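Local atomic coordinates of pectinesterase inhibitor 1 (Arabidopsis thaliana, PDB entry 1X91), a protein that inhibits pectin methylesterases of flowers, siliques and leaves, the enzymes that remove methyl ester groups from cell-wall pectin. Residues A[68-79]-A[111-122]; A[81-89]-A[101-109]. The protein carries 1 engineered substitution. All coordinates share one frame; numbering follows the deposited sequence.

Interaction 1 (A[68-79]-A[111-122]); sequences SKLAYRSCVDEY and GADTCLDDVKRL
Cys75 and Cys115 are joined covalently, SG to SG, at a spot where their CA atoms lie 4.8 Å apart. The two sulfurs come from different directions: Cys75 SG is anti to its carbonyl carbon, whereas Cys115 SG is anti to the backbone N (chi1 180°), and the disulfide torsion of 91° closes the bridge without obvious strain. Val119 CG1 packs on Cys75 SG at 3.7 Å and also meets Tyr72 CE1, with the valine and tyrosine side chains at about a right angle. At the other end of the bridge, Tyr79 turns its ring so that Cys115 SG lies at the ring edge, 5.2 Å from the centroid, a sulfur-aromatic contact. Leu122, brought back by the type I turn Val119-Leu122, places CD1 4.0 Å from Ala71 CB and also against Tyr72 OH. Asp118 is a knob among Ala71, Ser74, Cys75 and Glu78, and Ala71 CB comes within 3.3 Å of Asp118 O. Glu78, bent at chi2 (-64°), lays its CD 3.7 Å from Thr114 CG2 and brings OE1 over Gly111 CA, where the absence of a side chain lets the backbones come close. Both tyrosine hydroxyls are held from outside, Tyr79 OH by Ser133 OG and Tyr72 OH by Asp126 N. Segments 68-79 and 111-119 run antiparallel, their axes approaching to 8.7 Å, as parts of two members of the four-helix bundle of this inhibitor family; Tyr72 and Cys75 also touch helix 34-62, while Tyr79 and Cys115 reach helix 127-149.

Interaction 2 (A[81-89]-A[101-109]); sequences SAIGNLEEA and MNMKVSAAL
The Asn85 carboxamide is the flat group between the helices, with Ala107 CB over one face, 3.6 Å from ND2. Its two ends are taken up by water. Asn85 ND2 donates to water 1, which in turn donates to Ala107 O at 2.9 Å, so a single water bridges the amide to the facing backbone. Beyond the other end, water 2 donates to Asn85 OD1 from the side turned away from Ala107 and accepts from Lys104 NZ at 2.9 Å. Two links of this kind fix the rotation of the amide, and water 2 joins Asn85 to Lys104, the two side chains crossing at about a right angle. Segments 81-89 and 101-109 run antiparallel, 165° between their directions and 8.0 Å between axes at closest approach, in one alpha-hairpin of the four-helix bundle. Alanines permit this closeness: Ala82 and Ala108 bring their CA atoms to 4.3 Å, and Ala89 lets the Met101 backbone come equally near, the methionine side chain running off toward other helices. Lys104 CB sits 3.4 Å from Asn85 O. Beyond it the lysine, bent at chi2 (-65°) and extended thereafter, runs alongside Glu88, pointing the same way, with its methylenes on Glu88 CB. The opposite charges stay apart, Glu88 OE1 and Lys104 NZ being 5.7 Å from each other, so any attraction is probably weak. On the inner side, Leu86 sets CG and CD2 on Ala108 CB, and Ala89 CB rests 4.0 Å from Val105 CG2. Met101 also touches Leu42 of helix 34-62 and Ala143 of helix 127-149, while Val105 reaches Cys140.

From the N terminus, the chain passes helix 18-27, probably part of the N-terminal alpha-hairpin extension that inhibition requires, then helix 34-62, and enters helix 66-94. That helix supplies 68-79 first and 81-89 next. After the short turn into helix 98-119 the order reverses: 101-109 returns to 81-89, closing the small loop of interaction 2, and 111-122 then returns to 68-79, closing the larger one of interaction 1. The smaller loop thus lies within the larger, and nothing crosses. Their centres are about 17 Å apart, along one helical hairpin: interaction 2 zips the half next to the turn, interaction 1 the open half, where a disulfide secures it.

Interaction 1 (A[68-79]-A[111-122])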
loop_
_atom_site.group_PDB
_atom_site.type_symbol
_atom_site.label_atom_id
_atom_site.label_comp_id
_atom_site.label_asym_id
_atom_site.label_seq_id
_atom_site.Cartn_x
_atom_site.Cartn_y
_atom_site.Cartn_z
ATOM N N SER A 68 -17.936 14.725 -2.688
ATOM C CA SER A 68 -17.265 13.547 -3.259
ATOM C C SER A 68 -16.152 13.913 -4.225
ATOM O O SER A 68 -15.080 13.312 -4.208
ATOM C CB SER A 68 -18.283 12.703 -3.999
ATOM O OG SER A 68 -19.191 12.150 -3.088
ATOM N N LYS A 69 -16.391 14.895 -5.082
ATOM C CA LYS A 69 -15.406 15.253 -6.100
ATOM C C LYS A 69 -14.113 15.762 -5.455
ATOM O O LYS A 69 -13.025 15.394 -5.896
ATOM C CB LYS A 69 -15.982 16.268 -7.113
ATOM C CG LYS A 69 -15.072 16.483 -8.309
ATOM C CD LYS A 69 -15.670 17.398 -9.395
ATOM N N LEU A 70 -14.226 16.562 -4.412
ATOM C CA LEU A 70 -13.044 17.132 -3.779
ATOM C C LEU A 70 -12.321 15.998 -3.080
ATOM O O LEU A 70 -11.080 15.896 -3.156
ATOM C CB LEU A 70 -13.390 18.227 -2.778
ATOM C CG LEU A 70 -12.150 18.937 -2.215
ATOM N N ALA A 71 -13.066 15.125 -2.430
ATOM C CA ALA A 71 -12.456 13.998 -1.714
ATOM C C ALA A 71 -11.718 13.058 -2.646
ATOM O O ALA A 71 -10.581 12.658 -2.364
ATOM C CB ALA A 71 -13.484 13.215 -0.909
ATOM N N TYR A 72 -12.353 12.655 -3.724
ATOM C CA TYR A 72 -11.743 11.727 -4.668
ATOM C C TYR A 72 -10.571 12.376 -5.408
ATOM O O TYR A 72 -9.608 11.683 -5.739
ATOM C CB TYR A 72 -12.782 11.124 -5.631
ATOM C CG TYR A 72 -13.816 10.251 -4.937
ATOM C CD1 TYR A 72 -13.485 9.352 -3.931
ATOM C CD2 TYR A 72 -15.171 10.343 -5.276
ATOM C CE1 TYR A 72 -14.425 8.586 -3.319
ATOM C CE2 TYR A 72 -16.102 9.582 -4.656
ATOM C CZ TYR A 72 -15.774 8.714 -3.675
ATOM O OH TYR A 72 -16.741 7.951 -3.069
ATOM N N ARG A 73 -10.644 13.672 -5.667
ATOM C CA ARG A 73 -9.537 14.406 -6.274
ATOM C C ARG A 73 -8.333 14.479 -5.337
ATOM O O ARG A 73 -7.192 14.345 -5.799
ATOM C CB ARG A 73 -9.940 15.818 -6.690
ATOM C CG ARG A 73 -10.596 15.905 -8.041
ATOM C CD ARG A 73 -11.013 17.331 -8.385
ATOM N NE ARG A 73 -11.653 17.409 -9.698
ATOM N N SER A 74 -8.590 14.652 -4.037
ATOM C CA SER A 74 -7.543 14.579 -3.026
ATOM C C SER A 74 -6.933 13.162 -3.039
ATOM O O SER A 74 -5.674 12.985 -2.926
ATOM C CB SER A 74 -8.113 14.904 -1.655
ATOM O OG SER A 74 -7.182 14.617 -0.618
ATOM N N CYS A 75 -7.782 12.157 -3.162
ATOM C CA CYS A 75 -7.323 10.774 -3.247
ATOM C C CYS A 75 -6.430 10.594 -4.486
ATOM O O CYS A 75 -5.396 9.934 -4.417
ATOM C CB CYS A 75 -8.490 9.773 -3.250
ATOM S SG CYS A 75 -9.291 9.537 -1.656
ATOM N N VAL A 76 -6.779 11.222 -5.604
ATOM C CA VAL A 76 -5.969 11.078 -6.815
ATOM C C VAL A 76 -4.570 11.661 -6.588
ATOM O O VAL A 76 -3.587 11.040 -6.960
ATOM C CB VAL A 76 -6.633 11.753 -8.043
ATOM C CG1 VAL A 76 -5.643 11.942 -9.193
ATOM C CG2 VAL A 76 -7.832 10.957 -8.510
ATOM N N ASP A 77 -4.510 12.820 -5.956
ATOM C CA ASP A 77 -3.236 13.463 -5.668
ATOM C C ASP A 77 -2.426 12.559 -4.749
ATOM O O ASP A 77 -1.222 12.394 -4.970
ATOM C CB ASP A 77 -3.447 14.828 -5.056
ATOM C CG ASP A 77 -4.106 15.811 -6.005
ATOM O OD1 ASP A 77 -4.136 15.583 -7.224
ATOM O OD2 ASP A 77 -4.619 16.846 -5.591
ATOM N N GLU A 78 -3.052 11.993 -3.727
ATOM C CA GLU A 78 -2.340 11.130 -2.775
ATOM C C GLU A 78 -1.827 9.878 -3.466
ATOM O O GLU A 78 -0.711 9.418 -3.176
ATOM C CB GLU A 78 -3.224 10.758 -1.588
ATOM C CG GLU A 78 -3.590 11.962 -0.716
ATOM C CD GLU A 78 -2.388 12.600 -0.041
ATOM O OE1 GLU A 78 -1.439 11.893 0.288
ATOM O OE2 GLU A 78 -2.358 13.841 0.097
ATOM N N TYR A 79 -2.617 9.303 -4.371
ATOM C CA TYR A 79 -2.217 8.111 -5.070
ATOM C C TYR A 79 -1.134 8.353 -6.122
ATOM O O TYR A 79 -0.280 7.487 -6.318
ATOM C CB TYR A 79 -3.419 7.317 -5.621
ATOM C CG TYR A 79 -3.974 6.391 -4.538
ATOM C CD1 TYR A 79 -5.185 6.665 -3.908
ATOM C CD2 TYR A 79 -3.182 5.384 -3.977
ATOM C CE1 TYR A 79 -5.668 5.856 -2.885
ATOM C CE2 TYR A 79 -3.654 4.590 -2.932
ATOM C CZ TYR A 79 -4.934 4.835 -2.418
ATOM O OH TYR A 79 -5.442 4.067 -1.386
ATOM N N GLY A 111 -0.248 8.184 2.187
ATOM C CA GLY A 111 -1.128 8.524 1.079
ATOM C C GLY A 111 -2.407 7.738 1.148
ATOM O O GLY A 111 -3.511 8.325 1.007
ATOM N N ALA A 112 -2.339 6.419 1.347
ATOM C CA ALA A 112 -3.526 5.611 1.498
ATOM C C ALA A 112 -4.349 6.043 2.714
ATOM O O ALA A 112 -5.571 6.134 2.617
ATOM C CB ALA A 112 -3.196 4.137 1.545
ATOM N N ASP A 113 -3.697 6.336 3.830
ATOM C CA ASP A 113 -4.368 6.693 5.088
ATOM C C ASP A 113 -5.079 8.028 4.898
ATOM O O ASP A 113 -6.213 8.221 5.410
ATOM C CB ASP A 113 -3.337 6.803 6.218
ATOM C CG ASP A 113 -3.781 6.151 7.543
ATOM O OD1 ASP A 113 -4.935 5.685 7.680
ATOM O OD2 ASP A 113 -2.959 6.054 8.504
ATOM N N THR A 114 -4.448 8.921 4.168
ATOM C CA THR A 114 -4.990 10.266 3.928
ATOM C C THR A 114 -6.213 10.163 3.033
ATOM O O THR A 114 -7.221 10.790 3.322
ATOM C CB THR A 114 -3.977 11.168 3.281
ATOM O OG1 THR A 114 -2.889 11.443 4.176
ATOM C CG2 THR A 114 -4.604 12.553 2.924
ATOM N N CYS A 115 -6.142 9.338 1.987
ATOM C CA CYS A 115 -7.330 9.045 1.188
ATOM C C CYS A 115 -8.479 8.555 2.061
ATOM O O CYS A 115 -9.604 9.074 1.974
ATOM C CB CYS A 115 -7.017 8.059 0.060
ATOM S SG CYS A 115 -8.529 7.686 -0.939
ATOM N N LEU A 116 -8.212 7.613 2.963
ATOM C CA LEU A 116 -9.251 7.103 3.851
ATOM C C LEU A 116 -9.846 8.231 4.697
ATOM O O LEU A 116 -11.066 8.336 4.864
ATOM C CB LEU A 116 -8.679 6.052 4.766
ATOM C CG LEU A 116 -8.527 4.714 4.113
ATOM C CD1 LEU A 116 -7.674 3.814 4.985
ATOM C CD2 LEU A 116 -9.932 4.126 3.827
ATOM N N ASP A 117 -8.992 9.104 5.220
ATOM C CA ASP A 117 -9.462 10.270 5.984
ATOM C C ASP A 117 -10.206 11.329 5.110
ATOM O O ASP A 117 -11.108 12.022 5.592
ATOM C CB ASP A 117 -8.282 10.921 6.724
ATOM C CG ASP A 117 -7.751 10.060 7.883
ATOM O OD1 ASP A 117 -8.439 9.115 8.325
ATOM O OD2 ASP A 117 -6.637 10.271 8.417
ATOM N N ASP A 118 -9.852 11.443 3.834
ATOM C CA ASP A 118 -10.479 12.408 2.939
ATOM C C ASP A 118 -11.905 11.972 2.591
ATOM O O ASP A 118 -12.724 12.852 2.241
ATOM C CB ASP A 118 -9.734 12.524 1.606
ATOM C CG ASP A 118 -8.417 13.304 1.678
ATOM O OD1 ASP A 118 -8.274 14.240 2.477
ATOM O OD2 ASP A 118 -7.500 13.087 0.853
ATOM N N VAL A 119 -12.182 10.657 2.640
ATOM C CA VAL A 119 -13.495 10.099 2.242
ATOM C C VAL A 119 -14.384 9.740 3.420
ATOM O O VAL A 119 -15.531 9.320 3.212
ATOM C CB VAL A 119 -13.418 8.871 1.260
ATOM C CG1 VAL A 119 -12.640 9.203 -0.006
ATOM C CG2 VAL A 119 -12.838 7.651 1.923
ATOM N N LYS A 120 -13.872 9.940 4.632
ATOM C CA LYS A 120 -14.542 9.506 5.860
ATOM C C LYS A 120 -15.815 10.236 6.167
ATOM O O LYS A 120 -16.695 9.668 6.792
ATOM C CB LYS A 120 -13.618 9.680 7.073
ATOM C CG LYS A 120 -13.487 11.138 7.557
ATOM N N ARG A 121 -15.875 11.510 5.791
ATOM C CA ARG A 121 -16.995 12.369 6.107
ATOM C C ARG A 121 -18.049 12.272 5.042
ATOM O O ARG A 121 -19.075 12.976 5.137
ATOM C CG ARG A 121 -15.728 14.130 7.603
ATOM N N LEU A 122 -17.811 11.433 4.020
ATOM C CA LEU A 122 -18.820 11.224 2.998
ATOM C C LEU A 122 -19.979 10.344 3.507
ATOM O O LEU A 122 -19.814 9.309 4.121
ATOM C CB LEU A 122 -18.203 10.653 1.714
ATOM C CG LEU A 122 -17.097 11.485 1.039
ATOM C CD1 LEU A 122 -16.542 10.740 -0.151
ATOM C CD2 LEU A 122 -17.546 12.839 0.605
#

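Interaction 2 (A[81-89]-A[101-109])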
loop_
_atom_site.group_PDB
_atom_site.type_symbol
_atom_site.label_atom_id
_atom_site.label_comp_id
_atom_site.label_asym_id
_atom_site.label_seq_id
_atom_site.Cartn_x
_atom_site.Cartn_y
_atom_site.Cartn_z
ATOM N N SER A 81 1.178 10.500 -5.784
ATOM C CA SER A 81 2.359 10.629 -4.935
ATOM C C SER A 81 2.742 9.270 -4.387
ATOM O O SER A 81 3.925 8.922 -4.343
ATOM C CB SER A 81 2.096 11.611 -3.799
ATOM O OG SER A 81 2.068 12.942 -4.301
ATOM N N ALA A 82 1.759 8.491 -3.973
ATOM C CA ALA A 82 2.072 7.187 -3.410
ATOM C C ALA A 82 2.726 6.285 -4.444
ATOM O O ALA A 82 3.652 5.544 -4.136
ATOM C CB ALA A 82 0.847 6.529 -2.858
ATOM N N ILE A 83 2.232 6.339 -5.672
ATOM C CA ILE A 83 2.801 5.569 -6.752
ATOM C C ILE A 83 4.255 5.949 -6.975
ATOM O O ILE A 83 5.076 5.069 -7.154
ATOM C CB ILE A 83 1.908 5.700 -8.056
ATOM C CG1 ILE A 83 0.660 4.860 -7.833
ATOM C CG2 ILE A 83 2.639 5.251 -9.277
ATOM C CD1 ILE A 83 -0.482 5.254 -8.726
ATOM N N GLY A 84 4.577 7.243 -6.983
ATOM C CA GLY A 84 5.960 7.672 -7.056
ATOM C C GLY A 84 6.809 7.184 -5.918
ATOM O O GLY A 84 7.958 6.800 -6.121
ATOM N N ASN A 85 6.229 7.218 -4.719
ATOM C CA ASN A 85 6.938 6.741 -3.531
ATOM C C ASN A 85 7.204 5.273 -3.638
ATOM O O ASN A 85 8.315 4.841 -3.290
ATOM C CB ASN A 85 6.217 7.095 -2.222
ATOM C CG ASN A 85 6.317 8.583 -1.919
ATOM O OD1 ASN A 85 7.365 9.166 -2.125
ATOM N ND2 ASN A 85 5.250 9.180 -1.424
ATOM N N LEU A 86 6.273 4.493 -4.178
ATOM C CA LEU A 86 6.528 3.049 -4.316
ATOM C C LEU A 86 7.536 2.745 -5.409
ATOM O O LEU A 86 8.334 1.820 -5.280
ATOM C CB LEU A 86 5.224 2.274 -4.538
ATOM C CG LEU A 86 4.245 2.299 -3.390
ATOM C CD1 LEU A 86 2.842 1.862 -3.905
ATOM C CD2 LEU A 86 4.662 1.374 -2.265
ATOM N N GLU A 87 7.599 3.583 -6.441
ATOM C CA GLU A 87 8.623 3.471 -7.493
ATOM C C GLU A 87 10.004 3.649 -6.850
ATOM O O GLU A 87 10.910 2.899 -7.147
ATOM C CB GLU A 87 8.389 4.454 -8.615
ATOM C CG GLU A 87 7.129 4.069 -9.401
ATOM C CD GLU A 87 6.727 5.039 -10.510
ATOM O OE1 GLU A 87 7.054 6.233 -10.412
ATOM O OE2 GLU A 87 6.029 4.587 -11.467
ATOM N N GLU A 88 10.133 4.664 -5.975
ATOM C CA GLU A 88 11.421 4.901 -5.280
ATOM C C GLU A 88 11.729 3.765 -4.328
ATOM O O GLU A 88 12.888 3.352 -4.217
ATOM C CB GLU A 88 11.361 6.218 -4.561
ATOM C CG GLU A 88 11.346 7.436 -5.491
ATOM C CD GLU A 88 12.495 7.462 -6.439
ATOM O OE1 GLU A 88 13.617 7.171 -6.022
ATOM O OE2 GLU A 88 12.272 7.725 -7.645
ATOM N N ALA A 89 10.703 3.232 -3.692
ATOM C CA ALA A 89 10.894 2.120 -2.780
ATOM C C ALA A 89 11.542 0.953 -3.543
ATOM O O ALA A 89 12.483 0.310 -3.063
ATOM C CB ALA A 89 9.573 1.686 -2.189
ATOM N N MET A 101 13.904 1.818 1.286
ATOM C CA MET A 101 12.603 1.237 0.989
ATOM C C MET A 101 11.590 1.622 2.063
ATOM O O MET A 101 10.459 2.015 1.777
ATOM C CB MET A 101 12.710 -0.277 0.867
ATOM C CG MET A 101 11.337 -0.894 0.716
ATOM S SD MET A 101 11.451 -2.666 0.487
ATOM C CE MET A 101 9.694 -3.121 0.759
ATOM N N ASN A 102 11.995 1.519 3.306
ATOM C CA ASN A 102 11.113 1.728 4.423
ATOM C C ASN A 102 10.566 3.140 4.501
ATOM O O ASN A 102 9.380 3.357 4.667
ATOM C CB ASN A 102 11.885 1.327 5.666
ATOM C CG ASN A 102 11.082 1.285 6.871
ATOM O OD1 ASN A 102 10.835 2.326 7.498
ATOM N ND2 ASN A 102 10.691 0.048 7.293
ATOM N N MET A 103 11.431 4.110 4.275
ATOM C CA MET A 103 11.065 5.520 4.324
ATOM C C MET A 103 10.015 5.818 3.238
ATOM O O MET A 103 9.015 6.498 3.476
ATOM C CB MET A 103 12.289 6.415 4.019
ATOM C CG MET A 103 11.993 7.839 4.173
ATOM S SD MET A 103 13.456 8.910 3.800
ATOM C CE MET A 103 13.631 8.807 2.015
ATOM N N LYS A 104 10.278 5.274 2.049
ATOM C CA LYS A 104 9.365 5.534 0.933
ATOM C C LYS A 104 8.049 4.783 1.051
ATOM O O LYS A 104 6.971 5.335 0.752
ATOM C CB LYS A 104 10.059 5.220 -0.385
ATOM C CG LYS A 104 11.162 6.209 -0.749
ATOM C CD LYS A 104 10.626 7.618 -0.999
ATOM C CE LYS A 104 11.687 8.545 -1.523
ATOM N NZ LYS A 104 11.191 9.901 -1.711
ATOM N N VAL A 105 8.053 3.556 1.565
ATOM C CA VAL A 105 6.811 2.835 1.845
ATOM C C VAL A 105 6.011 3.535 2.915
ATOM O O VAL A 105 4.783 3.632 2.833
ATOM C CB VAL A 105 7.086 1.386 2.221
ATOM C CG1 VAL A 105 5.787 0.704 2.695
ATOM C CG2 VAL A 105 7.631 0.622 1.082
ATOM N N SER A 106 6.691 4.090 3.900
ATOM C CA SER A 106 6.014 4.854 4.947
ATOM C C SER A 106 5.254 6.059 4.372
ATOM O O SER A 106 4.133 6.352 4.774
ATOM C CB SER A 106 7.007 5.245 6.055
ATOM O OG SER A 106 6.330 5.518 7.274
ATOM N N ALA A 107 5.864 6.746 3.425
ATOM C CA ALA A 107 5.243 7.849 2.769
ATOM C C ALA A 107 4.061 7.391 1.943
ATOM O O ALA A 107 3.021 8.034 1.958
ATOM C CB ALA A 107 6.219 8.565 1.959
ATOM N N ALA A 108 4.195 6.262 1.258
ATOM C CA ALA A 108 3.038 5.708 0.511
ATOM C C ALA A 108 1.884 5.392 1.406
ATOM O O ALA A 108 0.707 5.661 1.051
ATOM C CB ALA A 108 3.432 4.493 -0.290
ATOM N N LEU A 109 2.145 4.768 2.551
ATOM C CA LEU A 109 1.103 4.406 3.511
ATOM C C LEU A 109 0.302 5.623 3.917
ATOM O O LEU A 109 -0.923 5.588 3.977
ATOM C CB LEU A 109 1.749 3.745 4.749
ATOM C CG LEU A 109 0.850 3.075 5.795
ATOM C CD1 LEU A 109 1.675 2.004 6.608
ATOM C CD2 LEU A 109 0.241 4.068 6.716
HETATM O O HOH W 1 2.448 8.883 -0.773
HETATM O O HOH W 2 9.162 9.598 -3.807
#